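Local coordinates for polyisoprenyl-teichoic acid--peptidoglycan teichoic acid transferase TagV (Bacillus subtilis, PDB 6UF3), which belongs to the LytR-CpsA-Psr family of transferases and is built around a mixed beta sheet flanked by helices, at residues E247-R250 and K251-E255. Sequence-based numbering, arbitrary orientation.
Sequences EKVR and KTLQE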
ATOM      1  N   GLU A 247      10.035   6.569 -15.951  1.00 23.25           N
ATOM      2  CA  GLU A 247      10.304   7.999 -16.043  1.00 23.46           C
ATOM      3  C   GLU A 247       9.004   8.791 -16.105  1.00 25.04           C
ATOM      4  O   GLU A 247       8.888   9.860 -15.490  1.00 28.83           O
ATOM      5  CB  GLU A 247      11.191   8.309 -17.255  1.00 31.24           C
ATOM      6  CG  GLU A 247      12.678   8.050 -17.016  1.00 47.54           C
ATOM      7  CD  GLU A 247      13.199   8.687 -15.728  1.00 60.83           C
ATOM      8  OE1 GLU A 247      12.837   9.846 -15.431  1.00 66.57           O
ATOM      9  OE2 GLU A 247      13.973   8.023 -15.007  1.00 63.33           O
ATOM     10  N   LYS A 248       7.999   8.267 -16.827  1.00 29.08           N
ATOM     11  CA  LYS A 248       6.706   8.957 -16.863  1.00 26.87           C
ATOM     12  C   LYS A 248       6.004   8.923 -15.501  1.00 26.95           C
ATOM     13  O   LYS A 248       5.406   9.921 -15.079  1.00 25.80           O
ATOM     14  CB  LYS A 248       5.814   8.351 -17.955  1.00 27.71           C
ATOM     15  CG  LYS A 248       4.447   9.023 -18.114  1.00 29.16           C
ATOM     16  CD  LYS A 248       4.596  10.459 -18.550  1.00 29.50           C
ATOM     17  CE  LYS A 248       3.258  11.065 -18.967  1.00 35.54           C
ATOM     18  NZ  LYS A 248       3.448  12.480 -19.358  1.00 43.23           N
ATOM     19  N   VAL A 249       6.031   7.780 -14.818  1.00 24.24           N
ATOM     20  CA  VAL A 249       5.432   7.697 -13.484  1.00 23.96           C
ATOM     21  C   VAL A 249       6.096   8.702 -12.553  1.00 24.07           C
ATOM     22  O   VAL A 249       5.424   9.414 -11.793  1.00 25.29           O
ATOM     23  CB  VAL A 249       5.538   6.268 -12.922  1.00 21.07           C
ATOM     24  CG1 VAL A 249       5.219   6.261 -11.418  1.00 21.36           C
ATOM     25  CG2 VAL A 249       4.613   5.330 -13.651  1.00 24.05           C
ATOM     26  N   ARG A 250       7.435   8.741 -12.572  1.00 25.16           N
ATOM     27  CA  ARG A 250       8.176   9.702 -11.764  1.00 23.66           C
ATOM     28  C   ARG A 250       7.705  11.120 -12.043  1.00 26.35           C
ATOM     29  O   ARG A 250       7.396  11.873 -11.115  1.00 25.00           O
ATOM     30  CB  ARG A 250       9.679   9.578 -12.039  1.00 22.16           C
ATOM     31  CG  ARG A 250      10.327   8.333 -11.476  1.00 19.46           C
ATOM     32  CD  ARG A 250      11.786   8.227 -11.918  1.00 21.75           C
ATOM     33  NE  ARG A 250      12.468   7.168 -11.186  1.00 22.63           N
ATOM     34  CZ  ARG A 250      13.686   6.733 -11.488  1.00 26.26           C
ATOM     35  NH1 ARG A 250      14.353   7.259 -12.518  1.00 29.64           N
ATOM     36  NH2 ARG A 250      14.235   5.766 -10.768  1.00 25.45           N
ATOM     37  N   LYS A 251       7.647  11.504 -13.324  1.00 23.45           N
ATOM     38  CA  LYS A 251       7.267  12.871 -13.662  1.00 24.57           C
ATOM     39  C   LYS A 251       5.839  13.163 -13.223  1.00 25.01           C
ATOM     40  O   LYS A 251       5.537  14.269 -12.758  1.00 26.68           O
ATOM     41  CB  LYS A 251       7.420  13.108 -15.167  1.00 32.02           C
ATOM     42  CG  LYS A 251       8.788  13.642 -15.570  1.00 48.43           C
ATOM     43  CD  LYS A 251       8.770  14.213 -16.977  1.00 57.78           C
ATOM     44  CE  LYS A 251       8.910  13.114 -18.018  1.00 62.81           C
ATOM     45  NZ  LYS A 251      10.278  12.528 -18.036  1.00 65.21           N
ATOM     46  N   THR A 252       4.953  12.179 -13.347  1.00 22.68           N
ATOM     47  CA  THR A 252       3.555  12.378 -12.970  1.00 23.68           C
ATOM     48  C   THR A 252       3.412  12.602 -11.471  1.00 24.20           C
ATOM     49  O   THR A 252       2.703  13.520 -11.032  1.00 25.00           O
ATOM     50  CB  THR A 252       2.732  11.173 -13.420  1.00 26.93           C
ATOM     51  OG1 THR A 252       2.844  11.048 -14.844  1.00 28.57           O
ATOM     52  CG2 THR A 252       1.257  11.352 -13.047  1.00 27.12           C
ATOM     53  N   LEU A 253       4.087  11.774 -10.669  1.00 20.95           N
ATOM     54  CA  LEU A 253       4.024  11.927  -9.213  1.00 21.24           C
ATOM     55  C   LEU A 253       4.693  13.221  -8.763  1.00 20.99           C
ATOM     56  O   LEU A 253       4.186  13.916  -7.875  1.00 22.38           O
ATOM     57  CB  LEU A 253       4.677  10.724  -8.531  1.00 21.06           C
ATOM     58  CG  LEU A 253       3.970   9.387  -8.740  1.00 20.59           C
ATOM     59  CD1 LEU A 253       4.690   8.263  -8.031  1.00 28.59           C
ATOM     60  CD2 LEU A 253       2.503   9.470  -8.296  1.00 24.60           C
ATOM     61  N   GLN A 254       5.836  13.554  -9.366  1.00 21.24           N
ATOM     62  CA  GLN A 254       6.514  14.814  -9.077  1.00 21.64           C
ATOM     63  C   GLN A 254       5.618  16.010  -9.355  1.00 25.93           C
ATOM     64  O   GLN A 254       5.530  16.936  -8.538  1.00 28.60           O
ATOM     65  CB  GLN A 254       7.793  14.908  -9.909  1.00 24.25           C
ATOM     66  CG  GLN A 254       8.872  13.977  -9.414  1.00 23.55           C
ATOM     67  CD  GLN A 254       9.942  13.725 -10.447  1.00 29.14           C
ATOM     68  OE1 GLN A 254       9.903  14.263 -11.566  1.00 28.01           O
ATOM     69  NE2 GLN A 254      10.928  12.912 -10.076  1.00 26.46           N
ATOM     70  N   GLU A 255       4.956  16.020 -10.518  1.00 28.24           N
ATOM     71  CA  GLU A 255       4.054  17.122 -10.834  1.00 27.74           C
ATOM     72  C   GLU A 255       2.908  17.186  -9.836  1.00 29.60           C
ATOM     73  O   GLU A 255       2.526  18.278  -9.396  1.00 29.52           O
ATOM     74  CB  GLU A 255       3.527  16.978 -12.263  1.00 29.69           C
TER
HETATM   75  O   HOH W   1       3.246  13.386 -16.459  1.00 41.84           O
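The first torsion of Thr252 (chi1 -60°) sets OG1 beside its own backbone N and places it within hydrogen-bonding distance of the Lys248 carbonyl, one helical turn earlier. Lys248 in turn carries CG anti to its N and bends at chi2 (63°), which brings its chain across Thr252. Two donors of Thr252 grip the carbonyl of Lys248. OG1 donates to Lys248 O at 2.8 Å from above the carbonyl plane. The backbone N of Thr252 gives the regular helical bond to Lys248 O, 2.9 Å long, from the opposite face. One water bridges the two side chains, accepting from Lys248 NZ at 3.0 Å and donating to Thr252 OG1 at 2.9 Å. The hydroxyl is therefore both donor and acceptor. On the buried side, Val249 CG1 meets Leu253 CD1 at 4.0 Å, the two side chains lying alongside each other. Arg250 CB lies 4.1 Å from Gln254 NE2. That NE2 donates to Gln85 O, while Arg250 NE donates to Phe83 O. Helix 243-257 packs over the end of the sheet formed by strands 39-44 and 220-222: Val249 and Leu253 touch Leu43, and Thr252 and Leu253 touch Leu222.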